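PDB 6BA1: inosine-uridine preferring nucleoside hydrolase from Gardnerella vaginalis 315-A, which is a calcium-binding member of the nucleoside hydrolase family, built as an alpha/beta fold around a mostly parallel central sheet. Local coordinates for residues Lys6-Leu11 with Leu125-Thr130; Lys152-Gly157 with Ala253-Pro258; Glu31-Thr36 with Val111-Asp116; Gln46-Ala51 with Val63-Gly68. All blocks are in the same frame, centred on the assembly; numbering follows the deposited sequence.

Contact 1. Residues Lys6-Leu11 with Leu125-Thr130; sequences KLILDL and LVYVPT. With CA (calcium ion), chain S.
Ile8 and Tyr127 are paired on two neighbouring parallel strands, 6-11 and 125-129, their side chains on the same face, in the interior of the alpha/beta fold's mostly parallel sheet. Their backbones are joined in the parallel pattern: Ile8 N donates to Val126 O, and Ile8 O accepts Val128 N at 2.9 Å. Packing is dense on both faces. On one, Leu7 CD1 lies 3.6 Å from Val128 CG2, while Leu9 runs beside Val128 and brings CD2 to its CB. On the other, covered by helix 110-121, Ile8 CD1 meets Leu125 CD1 at 3.7 Å and Ile8 CG2 reaches the edge of the Tyr127 ring at CD1. The looser end is at Lys6, whose side chain is partly exposed and leads away from strand 125-129 to a salt bridge with Glu31. The opposite end is buried and polar. Tyr127 OH donates to Asp10 OD1 at 2.6 Å from above the carboxylate plane, with ring and carboxylate turned 72° apart; Asn135 ND2 also bonds to this oxygen. One residue beyond strand 125-129, Thr130 N is held by Asp10 O, and Thr130 O binds the calcium ion at 2.6 Å.

Contact 2. Residues Lys152-Gly157 with Ala253-Pro258; sequences KIVLMG and AVAVDP
The last turn of helix 247-256 lies against one face of the central sheet, where Lys152 and Val154 of strand 152-156 rise to meet it. Lys152 supplies the polar part. Its CG occupies the position between backbone N and carbonyl carbon (chi1 62°), and from there the chain runs extended until NZ donates to Ala255 O at 2.9 Å. The approach is well off the carbonyl direction, with a C=O...N angle of 116°, and CE is close to the same oxygen. The C-terminal end of a helix gathers carbonyl groups, so a lysine amine there would probably be favoured electrostatically. Two residues further on, Val154 meets neighbouring residues of the helix: CG1 lies near Val254 CG1, at 4.3 Å, and near Ala255 N, while CG2 lies near Ala255 CB. Ala255 also sits over Val126 and Val128 of the adjacent strand, and Val254 touches Ile194, which places the helix across three strands. Beyond the turn, Asp257 N still bonds to Ala253 O, and the Asp257 carboxylate pairs with Arg304. Helices packed against the faces of a mostly parallel sheet are characteristic of layered alpha/beta folds.

Contact 3. Residues Glu31-Thr36 with Val111-Asp116; sequences ELIGIT and VDFIID
Thr36 OG1 is a polar atom set among carbons of helix 110-121: Phe113 CD2 is 4.0 Å from it, and Ile114 CG1 and Ile114 CD1 both lie at 4.1 Å. No hydrogen bond crosses between the two segments here. The hydroxyl lies anti to the carbonyl carbon of Thr36 (chi1 -69°) and comes to the rim of the Phe113 ring near its plane, whereas the Thr36 and Ile114 side chains cross at about a right angle. At the far end of the ring, Ile33 CG2 touches Phe113 CZ at 3.7 Å, in the ring plane at its edge. Gly34, without a side chain, offers its CA to Phe113 CE2 at 4.1 Å, obliquely. One phenylalanine thus reaches from Ile33 to Thr36 of strand 31-37. The arrangement is helix-on-sheet packing in an alpha/beta fold, with the short axes 9.7 Å apart and the N-to-C directions at 146°, and helix 110-121 is followed in the chain, after a short loop, by strand 125-129. Phe113 points from the helix toward the strand with CG anti to its backbone N (chi1 172°). Its ring also stacks with that of Tyr66 and touches Ile8, so it bears on three adjoining strands. Thr36 also touches Asp10 of strand 6-11, and Ile33 touches Tyr121.

Contact 4. Residues Gln46-Ala51 with Val63-Gly68; sequences QGVRNA and VKVYKG
Val48 and Val65 slide past each other in opposite directions, one from helix 44-57 and the other from strand 64-67. The short axes of the two elements are antiparallel at 177° and 8.9 Å apart, and the closest pair of CA atoms belongs to these same two valines. The leading methyls do the touching, with Val48 CG1 3.6 Å from Val65 CG1. Val65 CG1 stands anti to its backbone N (chi1 177°), a position from which it can meet Ala51 CB as well, at 4.0 Å. The other branch, Val65 CG2, comes to 3.9 Å from Ala51 CB. Val48 and Ala51 are one helical turn apart, so Val65 CG1 lies near both while CG2 lies near Ala51, a single strand residue against two from the helix. Val48 CG2 lies 4.0 Å from Tyr66 O and 4.3 Å from Lys67 CG. That end is less enclosed: Lys67 is partly exposed, and its amine makes a long, weak ion pair with Glu45. Tyr66, the next residue after Val65, points away from the helix. The aliphatic patch is extended by Leu52 against Val65 and by Ile35 of the neighbouring strand against Ala51. Contact of this kind, a connecting helix laid antiparallel over the strand that follows it, is typical of the beta-alpha-beta crossover, here strand 31-37, helix 44-57 and strand 64-67.

How the contacts relate
All four contacts draw on one sheet, whose first five strands run side by side in the order 64-67, 31-37, 6-11, 125-129 and 152-156. Contact 1 pairs the third and fourth strands; the centres of contacts 3 and 2 lie about 8 and 9 Å from its own. Contacts 2 and 4 are about 20 Å apart, centre to centre, and do not touch. Helix 110-121 of contact 3 covers one face, while helices 247-256 and 44-57 cover the other. Along the chain contact 4 nests inside contact 3, and that inside contact 1; contact 2 follows. The calcium ion belongs to contact 1, where Thr130, next to strand 125-129, binds it with Asp12, Asp17 and Asp248 of helix 247-256.

Contact 1. Residues Lys6-Leu11 with Leu125-Thr130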
loop_
_atom_site.group_PDB
_atom_site.type_symbol
_atom_site.label_atom_id
_atom_site.label_comp_id
_atom_site.label_asym_id
_atom_site.label_seq_id
_atom_site.Cartn_x
_atom_site.Cartn_y
_atom_site.Cartn_z
ATOM N N LYS A 6 -21.769 14.690 16.223
ATOM C CA LYS A 6 -21.525 14.121 17.558
ATOM C C LYS A 6 -20.514 12.978 17.561
ATOM O O LYS A 6 -20.573 12.086 16.722
ATOM C CB LYS A 6 -22.843 13.643 18.152
ATOM C CG LYS A 6 -23.944 14.686 18.092
ATOM C CD LYS A 6 -25.008 14.446 19.140
ATOM C CE LYS A 6 -26.073 15.527 19.113
ATOM N NZ LYS A 6 -25.520 16.857 19.511
ATOM N N LEU A 7 -19.627 12.990 18.553
ATOM C CA LEU A 7 -18.384 12.213 18.551
ATOM C C LEU A 7 -18.327 11.182 19.680
ATOM O O LEU A 7 -18.703 11.482 20.808
ATOM C CB LEU A 7 -17.205 13.184 18.685
ATOM C CG LEU A 7 -15.780 12.659 18.881
ATOM C CD1 LEU A 7 -15.412 11.659 17.803
ATOM C CD2 LEU A 7 -14.794 13.818 18.878
ATOM N N ILE A 8 -17.855 9.977 19.366
ATOM C CA ILE A 8 -17.482 8.972 20.366
ATOM C C ILE A 8 -16.032 8.581 20.120
ATOM O O ILE A 8 -15.691 8.198 19.015
ATOM C CB ILE A 8 -18.353 7.697 20.275
ATOM C CG1 ILE A 8 -19.818 8.025 20.590
ATOM C CG2 ILE A 8 -17.833 6.609 21.222
ATOM C CD1 ILE A 8 -20.779 6.880 20.341
ATOM N N LEU A 9 -15.189 8.672 21.145
ATOM C CA LEU A 9 -13.839 8.117 21.104
ATOM C C LEU A 9 -13.843 6.718 21.723
ATOM O O LEU A 9 -14.627 6.443 22.623
ATOM C CB LEU A 9 -12.857 9.027 21.841
ATOM C CG LEU A 9 -12.860 10.508 21.444
ATOM C CD1 LEU A 9 -11.795 11.274 22.195
ATOM C CD2 LEU A 9 -12.677 10.698 19.954
ATOM N N ASP A 10 -12.985 5.832 21.209
ATOM C CA ASP A 10 -12.825 4.465 21.721
ATOM C C ASP A 10 -11.340 4.326 22.037
ATOM O O ASP A 10 -10.524 4.138 21.127
ATOM C CB ASP A 10 -13.290 3.450 20.670
ATOM C CG ASP A 10 -13.363 2.019 21.192
ATOM O OD1 ASP A 10 -14.492 1.505 21.284
ATOM O OD2 ASP A 10 -12.312 1.389 21.446
ATOM N N LEU A 11 -10.985 4.423 23.323
ATOM C CA LEU A 11 -9.610 4.731 23.735
ATOM C C LEU A 11 -8.968 3.736 24.707
ATOM O O LEU A 11 -9.598 3.300 25.681
ATOM C CB LEU A 11 -9.569 6.117 24.377
ATOM C CG LEU A 11 -10.169 7.271 23.575
ATOM C CD1 LEU A 11 -10.128 8.549 24.396
ATOM C CD2 LEU A 11 -9.438 7.451 22.249
ATOM N N LEU A 125 -23.576 10.950 13.834
ATOM C CA LEU A 125 -22.595 10.276 14.699
ATOM C C LEU A 125 -21.272 9.991 13.990
ATOM O O LEU A 125 -21.258 9.539 12.848
ATOM C CB LEU A 125 -23.154 8.958 15.256
ATOM C CG LEU A 125 -22.247 8.181 16.226
ATOM C CD1 LEU A 125 -22.053 8.935 17.525
ATOM C CD2 LEU A 125 -22.812 6.796 16.484
ATOM N N VAL A 126 -20.175 10.227 14.707
ATOM C CA VAL A 126 -18.824 9.978 14.226
ATOM C C VAL A 126 -18.065 9.192 15.298
ATOM O O VAL A 126 -17.862 9.697 16.391
ATOM C CB VAL A 126 -18.084 11.305 13.929
ATOM C CG1 VAL A 126 -16.679 11.030 13.377
ATOM C CG2 VAL A 126 -18.897 12.173 12.973
ATOM N N TYR A 127 -17.663 7.963 14.985
ATOM C CA TYR A 127 -16.964 7.084 15.932
ATOM C C TYR A 127 -15.483 7.028 15.568
ATOM O O TYR A 127 -15.152 6.663 14.463
ATOM C CB TYR A 127 -17.620 5.699 15.899
ATOM C CG TYR A 127 -16.934 4.612 16.701
ATOM C CD1 TYR A 127 -17.130 4.475 18.070
ATOM C CD2 TYR A 127 -16.122 3.682 16.069
ATOM C CE1 TYR A 127 -16.514 3.454 18.794
ATOM C CE2 TYR A 127 -15.503 2.662 16.770
ATOM C CZ TYR A 127 -15.696 2.545 18.128
ATOM O OH TYR A 127 -15.063 1.508 18.778
ATOM N N VAL A 128 -14.608 7.390 16.499
ATOM C CA VAL A 128 -13.177 7.589 16.229
ATOM C C VAL A 128 -12.347 6.728 17.182
ATOM O O VAL A 128 -11.910 7.199 18.223
ATOM C CB VAL A 128 -12.805 9.081 16.367
ATOM C CG1 VAL A 128 -11.299 9.313 16.242
ATOM C CG2 VAL A 128 -13.569 9.895 15.333
ATOM N N PRO A 129 -12.137 5.452 16.828
ATOM C CA PRO A 129 -11.406 4.508 17.670
ATOM C C PRO A 129 -9.909 4.553 17.470
ATOM O O PRO A 129 -9.444 4.268 16.384
ATOM C CB PRO A 129 -11.954 3.157 17.213
ATOM C CG PRO A 129 -12.274 3.381 15.784
ATOM C CD PRO A 129 -12.712 4.793 15.647
ATOM N N THR A 130 -9.165 4.896 18.512
ATOM C CA THR A 130 -7.699 4.901 18.451
ATOM C C THR A 130 -7.094 3.892 19.435
ATOM O O THR A 130 -5.984 4.078 19.962
ATOM C CB THR A 130 -7.129 6.309 18.674
ATOM O OG1 THR A 130 -7.077 6.594 20.074
ATOM C CG2 THR A 130 -7.976 7.361 17.970
HETATM CA CA CA S . -3.741 4.312 21.243
#

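Contact 2. Residues Lys152-Gly157 with Ala253-Pro258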
loop_
_atom_site.group_PDB
_atom_site.type_symbol
_atom_site.label_atom_id
_atom_site.label_comp_id
_atom_site.label_asym_id
_atom_site.label_seq_id
_atom_site.Cartn_x
_atom_site.Cartn_y
_atom_site.Cartn_z
ATOM N N LYS A 152 -19.915 8.256 10.074
ATOM C CA LYS A 152 -18.584 7.815 9.671
ATOM C C LYS A 152 -17.720 7.304 10.823
ATOM O O LYS A 152 -17.817 7.779 11.928
ATOM C CB LYS A 152 -17.833 8.925 8.912
ATOM C CG LYS A 152 -17.562 10.201 9.683
ATOM C CD LYS A 152 -16.762 11.167 8.824
ATOM C CE LYS A 152 -16.285 12.391 9.583
ATOM N NZ LYS A 152 -15.128 13.024 8.872
ATOM N N ILE A 153 -16.882 6.319 10.523
ATOM C CA ILE A 153 -15.848 5.833 11.426
ATOM C C ILE A 153 -14.508 6.362 10.919
ATOM O O ILE A 153 -14.290 6.406 9.718
ATOM C CB ILE A 153 -15.842 4.290 11.485
ATOM C CG1 ILE A 153 -17.172 3.776 12.042
ATOM C CG2 ILE A 153 -14.673 3.785 12.323
ATOM C CD1 ILE A 153 -17.451 2.324 11.782
ATOM N N VAL A 154 -13.629 6.782 11.823
ATOM C CA VAL A 154 -12.321 7.341 11.461
ATOM C C VAL A 154 -11.283 6.862 12.466
ATOM O O VAL A 154 -11.035 7.520 13.462
ATOM C CB VAL A 154 -12.342 8.896 11.407
ATOM C CG1 VAL A 154 -10.976 9.451 11.023
ATOM C CG2 VAL A 154 -13.416 9.401 10.454
ATOM N N LEU A 155 -10.679 5.710 12.200
ATOM C CA LEU A 155 -9.763 5.072 13.155
ATOM C C LEU A 155 -8.325 5.539 13.012
ATOM O O LEU A 155 -7.952 6.110 11.990
ATOM C CB LEU A 155 -9.817 3.549 13.003
ATOM C CG LEU A 155 -9.153 2.939 11.761
ATOM C CD1 LEU A 155 -7.772 2.368 12.076
ATOM C CD2 LEU A 155 -10.024 1.863 11.138
ATOM N N MET A 156 -7.540 5.293 14.056
ATOM C CA MET A 156 -6.082 5.373 13.998
ATOM C C MET A 156 -5.570 3.958 14.182
ATOM O O MET A 156 -5.900 3.289 15.159
ATOM C CB MET A 156 -5.515 6.342 15.050
ATOM C CG MET A 156 -4.234 5.913 15.778
ATOM S SD MET A 156 -2.832 5.400 14.755
ATOM C CE MET A 156 -1.814 4.553 15.978
ATOM N N GLY A 157 -4.762 3.519 13.228
ATOM C CA GLY A 157 -4.224 2.168 13.211
ATOM C C GLY A 157 -3.818 1.709 11.820
ATOM O O GLY A 157 -4.162 2.339 10.819
ATOM N N ALA A 253 -8.646 14.870 14.334
ATOM C CA ALA A 253 -8.505 16.032 13.450
ATOM C C ALA A 253 -9.126 15.811 12.073
ATOM O O ALA A 253 -9.715 16.728 11.500
ATOM C CB ALA A 253 -7.036 16.409 13.315
ATOM N N VAL A 254 -8.990 14.591 11.554
ATOM C CA VAL A 254 -9.558 14.210 10.253
ATOM C C VAL A 254 -11.065 13.948 10.356
ATOM O O VAL A 254 -11.804 14.135 9.376
ATOM C CB VAL A 254 -8.817 12.987 9.666
ATOM C CG1 VAL A 254 -9.491 12.454 8.400
ATOM C CG2 VAL A 254 -7.363 13.343 9.370
ATOM N N ALA A 255 -11.514 13.500 11.527
ATOM C CA ALA A 255 -12.941 13.380 11.803
ATOM C C ALA A 255 -13.634 14.741 11.716
ATOM O O ALA A 255 -14.703 14.851 11.114
ATOM C CB ALA A 255 -13.183 12.737 13.162
ATOM N N VAL A 256 -13.019 15.773 12.294
ATOM C CA VAL A 256 -13.584 17.132 12.238
ATOM C C VAL A 256 -13.373 17.775 10.867
ATOM O O VAL A 256 -14.283 18.408 10.333
ATOM C CB VAL A 256 -13.083 18.067 13.377
ATOM C CG1 VAL A 256 -13.275 17.398 14.731
ATOM C CG2 VAL A 256 -11.627 18.504 13.216
ATOM N N ASP A 257 -12.177 17.594 10.307
ATOM C CA ASP A 257 -11.794 18.221 9.047
ATOM C C ASP A 257 -11.099 17.205 8.132
ATOM O O ASP A 257 -9.876 17.064 8.188
ATOM C CB ASP A 257 -10.880 19.424 9.329
ATOM C CG ASP A 257 -10.422 20.128 8.065
ATOM O OD1 ASP A 257 -11.148 20.093 7.052
ATOM O OD2 ASP A 257 -9.328 20.718 8.092
ATOM N N PRO A 258 -11.871 16.512 7.264
ATOM C CA PRO A 258 -11.251 15.505 6.391
ATOM C C PRO A 258 -10.268 16.041 5.329
ATOM O O PRO A 258 -9.549 15.249 4.727
ATOM C CB PRO A 258 -12.455 14.807 5.742
ATOM C CG PRO A 258 -13.561 15.792 5.818
ATOM C CD PRO A 258 -13.330 16.586 7.063
#

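Contact 3. Residues Glu31-Thr36 with Val111-Asp116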
loop_
_atom_site.group_PDB
_atom_site.type_symbol
_atom_site.label_atom_id
_atom_site.label_comp_id
_atom_site.label_asym_id
_atom_site.label_seq_id
_atom_site.Cartn_x
_atom_site.Cartn_y
_atom_site.Cartn_z
ATOM N N GLU A 31 -19.705 17.538 19.442
ATOM C CA GLU A 31 -19.998 17.293 20.856
ATOM C C GLU A 31 -19.496 15.894 21.170
ATOM O O GLU A 31 -19.979 14.922 20.594
ATOM C CB GLU A 31 -21.500 17.396 21.152
ATOM C CG GLU A 31 -21.817 17.340 22.649
ATOM C CD GLU A 31 -23.284 17.522 22.993
ATOM O OE1 GLU A 31 -24.128 17.263 22.114
ATOM O OE2 GLU A 31 -23.579 17.910 24.155
ATOM N N LEU A 32 -18.517 15.796 22.063
ATOM C CA LEU A 32 -18.019 14.505 22.531
ATOM C C LEU A 32 -19.065 13.886 23.460
ATOM O O LEU A 32 -19.200 14.320 24.596
ATOM C CB LEU A 32 -16.671 14.667 23.239
ATOM C CG LEU A 32 -16.049 13.452 23.929
ATOM C CD1 LEU A 32 -16.057 12.222 23.059
ATOM C CD2 LEU A 32 -14.641 13.764 24.404
ATOM N N ILE A 33 -19.793 12.881 22.967
ATOM C CA ILE A 33 -20.876 12.248 23.724
ATOM C C ILE A 33 -20.299 11.360 24.824
ATOM O O ILE A 33 -20.739 11.429 25.973
ATOM C CB ILE A 33 -21.797 11.350 22.861
ATOM C CG1 ILE A 33 -22.369 12.098 21.664
ATOM C CG2 ILE A 33 -22.972 10.828 23.699
ATOM C CD1 ILE A 33 -22.953 11.174 20.607
ATOM N N GLY A 34 -19.355 10.502 24.454
ATOM C CA GLY A 34 -18.741 9.586 25.400
ATOM C C GLY A 34 -17.402 9.029 24.959
ATOM O O GLY A 34 -17.030 9.128 23.800
ATOM N N ILE A 35 -16.685 8.459 25.917
ATOM C CA ILE A 35 -15.412 7.805 25.689
ATOM C C ILE A 35 -15.619 6.336 25.986
ATOM O O ILE A 35 -15.751 5.945 27.131
ATOM C CB ILE A 35 -14.300 8.395 26.582
ATOM C CG1 ILE A 35 -13.985 9.821 26.131
ATOM C CG2 ILE A 35 -13.046 7.532 26.548
ATOM C CD1 ILE A 35 -13.076 10.590 27.051
ATOM N N THR A 36 -15.676 5.527 24.938
ATOM C CA THR A 36 -15.643 4.079 25.082
ATOM C C THR A 36 -14.221 3.633 25.459
ATOM O O THR A 36 -13.256 4.075 24.845
ATOM C CB THR A 36 -16.081 3.405 23.778
ATOM O OG1 THR A 36 -17.485 3.642 23.573
ATOM C CG2 THR A 36 -15.805 1.915 23.840
ATOM N N VAL A 111 -20.269 -1.556 23.976
ATOM C CA VAL A 111 -20.860 -2.235 22.822
ATOM C C VAL A 111 -22.274 -1.686 22.572
ATOM O O VAL A 111 -22.581 -1.224 21.472
ATOM C CB VAL A 111 -20.921 -3.773 23.030
ATOM C CG1 VAL A 111 -21.450 -4.470 21.781
ATOM C CG2 VAL A 111 -19.559 -4.339 23.447
ATOM N N ASP A 112 -23.110 -1.712 23.614
ATOM C CA ASP A 112 -24.505 -1.247 23.527
ATOM C C ASP A 112 -24.635 0.268 23.400
ATOM O O ASP A 112 -25.566 0.749 22.753
ATOM C CB ASP A 112 -25.322 -1.717 24.737
ATOM C CG ASP A 112 -25.473 -3.225 24.803
ATOM O OD1 ASP A 112 -25.594 -3.881 23.746
ATOM O OD2 ASP A 112 -25.483 -3.748 25.940
ATOM N N PHE A 113 -23.727 1.015 24.032
ATOM C CA PHE A 113 -23.712 2.478 23.916
ATOM C C PHE A 113 -23.500 2.928 22.473
ATOM O O PHE A 113 -24.147 3.874 22.012
ATOM C CB PHE A 113 -22.634 3.095 24.808
ATOM C CG PHE A 113 -22.442 4.571 24.583
ATOM C CD1 PHE A 113 -23.508 5.459 24.736
ATOM C CD2 PHE A 113 -21.201 5.073 24.194
ATOM C CE1 PHE A 113 -23.332 6.820 24.524
ATOM C CE2 PHE A 113 -21.029 6.435 23.981
ATOM C CZ PHE A 113 -22.095 7.306 24.145
ATOM N N ILE A 114 -22.588 2.252 21.776
ATOM C CA ILE A 114 -22.323 2.523 20.364
ATOM C C ILE A 114 -23.579 2.240 19.535
ATOM O O ILE A 114 -24.039 3.105 18.788
ATOM C CB ILE A 114 -21.116 1.700 19.847
ATOM C CG1 ILE A 114 -19.815 2.214 20.487
ATOM C CG2 ILE A 114 -20.997 1.769 18.324
ATOM C CD1 ILE A 114 -18.660 1.233 20.435
ATOM N N ILE A 115 -24.138 1.043 19.704
ATOM C CA ILE A 115 -25.314 0.610 18.939
ATOM C C ILE A 115 -26.474 1.583 19.163
ATOM O O ILE A 115 -27.137 1.999 18.211
ATOM C CB ILE A 115 -25.755 -0.826 19.319
ATOM C CG1 ILE A 115 -24.670 -1.852 18.962
ATOM C CG2 ILE A 115 -27.063 -1.203 18.626
ATOM C CD1 ILE A 115 -24.738 -3.135 19.767
ATOM N N ASP A 116 -26.693 1.934 20.428
ATOM C CA ASP A 116 -27.732 2.883 20.831
ATOM C C ASP A 116 -27.473 4.273 20.221
ATOM O O ASP A 116 -28.380 4.871 19.633
ATOM C CB ASP A 116 -27.810 2.962 22.376
ATOM C CG ASP A 116 -28.459 1.755 23.026
ATOM O OD1 ASP A 116 -29.105 0.931 22.344
ATOM O OD2 ASP A 116 -28.309 1.637 24.255
#

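Contact 4. Residues Gln46-Ala51 with Val63-Gly68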
loop_
_atom_site.group_PDB
_atom_site.type_symbol
_atom_site.label_atom_id
_atom_site.label_comp_id
_atom_site.label_asym_id
_atom_site.label_seq_id
_atom_site.Cartn_x
_atom_site.Cartn_y
_atom_site.Cartn_z
ATOM N N GLN A 46 -7.924 0.574 33.727
ATOM C CA GLN A 46 -7.034 1.738 33.792
ATOM C C GLN A 46 -7.372 2.790 32.724
ATOM O O GLN A 46 -7.308 3.987 33.000
ATOM C CB GLN A 46 -5.557 1.329 33.678
ATOM C CG GLN A 46 -4.814 1.239 35.004
ATOM C CD GLN A 46 -4.608 2.598 35.658
ATOM O OE1 GLN A 46 -4.593 3.628 34.982
ATOM N NE2 GLN A 46 -4.454 2.608 36.975
ATOM N N GLY A 47 -7.738 2.333 31.524
ATOM C CA GLY A 47 -8.227 3.204 30.448
ATOM C C GLY A 47 -9.420 4.059 30.866
ATOM O O GLY A 47 -9.496 5.242 30.530
ATOM N N VAL A 48 -10.336 3.450 31.615
ATOM C CA VAL A 48 -11.506 4.137 32.135
ATOM C C VAL A 48 -11.153 5.118 33.270
ATOM O O VAL A 48 -11.635 6.258 33.262
ATOM C CB VAL A 48 -12.595 3.132 32.582
ATOM C CG1 VAL A 48 -13.748 3.829 33.309
ATOM C CG2 VAL A 48 -13.100 2.349 31.372
ATOM N N ARG A 49 -10.324 4.686 34.233
ATOM C CA ARG A 49 -9.894 5.573 35.332
ATOM C C ARG A 49 -9.274 6.863 34.807
ATOM O O ARG A 49 -9.552 7.956 35.316
ATOM C CB ARG A 49 -8.871 4.898 36.251
ATOM C CG ARG A 49 -8.618 5.682 37.547
ATOM C CD ARG A 49 -7.216 5.502 38.115
ATOM N NE ARG A 49 -6.188 6.355 37.502
ATOM C CZ ARG A 49 -6.047 7.678 37.681
ATOM N NH1 ARG A 49 -6.889 8.373 38.435
ATOM N NH2 ARG A 49 -5.064 8.326 37.080
ATOM N N ASN A 50 -8.430 6.712 33.791
ATOM C CA ASN A 50 -7.711 7.829 33.190
ATOM C C ASN A 50 -8.681 8.732 32.444
ATOM O O ASN A 50 -8.669 9.952 32.630
ATOM C CB ASN A 50 -6.619 7.309 32.241
ATOM C CG ASN A 50 -5.601 6.425 32.950
ATOM O OD1 ASN A 50 -5.650 6.246 34.177
ATOM N ND2 ASN A 50 -4.677 5.868 32.186
ATOM N N ALA A 51 -9.538 8.120 31.624
ATOM C CA ALA A 51 -10.550 8.849 30.852
ATOM C C ALA A 51 -11.407 9.754 31.736
ATOM O O ALA A 51 -11.571 10.938 31.437
ATOM C CB ALA A 51 -11.426 7.874 30.087
ATOM N N VAL A 63 -18.613 14.193 30.069
ATOM C CA VAL A 63 -18.205 13.109 29.180
ATOM C C VAL A 63 -18.366 11.778 29.905
ATOM O O VAL A 63 -17.626 11.473 30.824
ATOM C CB VAL A 63 -16.755 13.291 28.685
ATOM C CG1 VAL A 63 -16.301 12.084 27.870
ATOM C CG2 VAL A 63 -16.627 14.570 27.868
ATOM N N LYS A 64 -19.338 10.994 29.466
ATOM C CA LYS A 64 -19.713 9.740 30.104
ATOM C C LYS A 64 -18.824 8.631 29.557
ATOM O O LYS A 64 -18.792 8.396 28.347
ATOM C CB LYS A 64 -21.182 9.423 29.839
ATOM C CG LYS A 64 -22.109 10.587 30.145
ATOM C CD LYS A 64 -23.570 10.191 30.290
ATOM C CE LYS A 64 -24.535 11.317 29.856
ATOM N NZ LYS A 64 -25.691 11.387 30.775
ATOM N N VAL A 65 -18.098 7.959 30.445
ATOM C CA VAL A 65 -17.138 6.925 30.057
ATOM C C VAL A 65 -17.779 5.542 30.174
ATOM O O VAL A 65 -18.182 5.134 31.258
ATOM C CB VAL A 65 -15.877 6.997 30.938
ATOM C CG1 VAL A 65 -14.899 5.886 30.588
ATOM C CG2 VAL A 65 -15.224 8.369 30.792
ATOM N N TYR A 66 -17.859 4.826 29.055
ATOM C CA TYR A 66 -18.467 3.493 29.013
ATOM C C TYR A 66 -17.386 2.420 29.035
ATOM O O TYR A 66 -16.207 2.706 28.868
ATOM C CB TYR A 66 -19.372 3.358 27.788
ATOM C CG TYR A 66 -20.500 4.365 27.798
ATOM C CD1 TYR A 66 -21.769 4.021 28.246
ATOM C CD2 TYR A 66 -20.289 5.677 27.378
ATOM C CE1 TYR A 66 -22.806 4.955 28.257
ATOM C CE2 TYR A 66 -21.309 6.615 27.390
ATOM C CZ TYR A 66 -22.564 6.254 27.828
ATOM O OH TYR A 66 -23.572 7.194 27.833
ATOM N N LYS A 67 -17.810 1.180 29.246
ATOM C CA LYS A 67 -16.922 0.075 29.561
ATOM C C LYS A 67 -16.981 -0.972 28.441
ATOM O O LYS A 67 -17.965 -1.701 28.312
ATOM C CB LYS A 67 -17.339 -0.529 30.917
ATOM C CG LYS A 67 -16.253 -0.541 31.985
ATOM C CD LYS A 67 -16.850 -0.754 33.367
ATOM C CE LYS A 67 -15.791 -0.725 34.450
ATOM N NZ LYS A 67 -16.334 -1.162 35.768
ATOM N N GLY A 68 -15.943 -1.010 27.608
ATOM C CA GLY A 68 -15.822 -2.014 26.546
ATOM C C GLY A 68 -15.216 -3.324 27.028
ATOM O O GLY A 68 -15.258 -3.627 28.207
#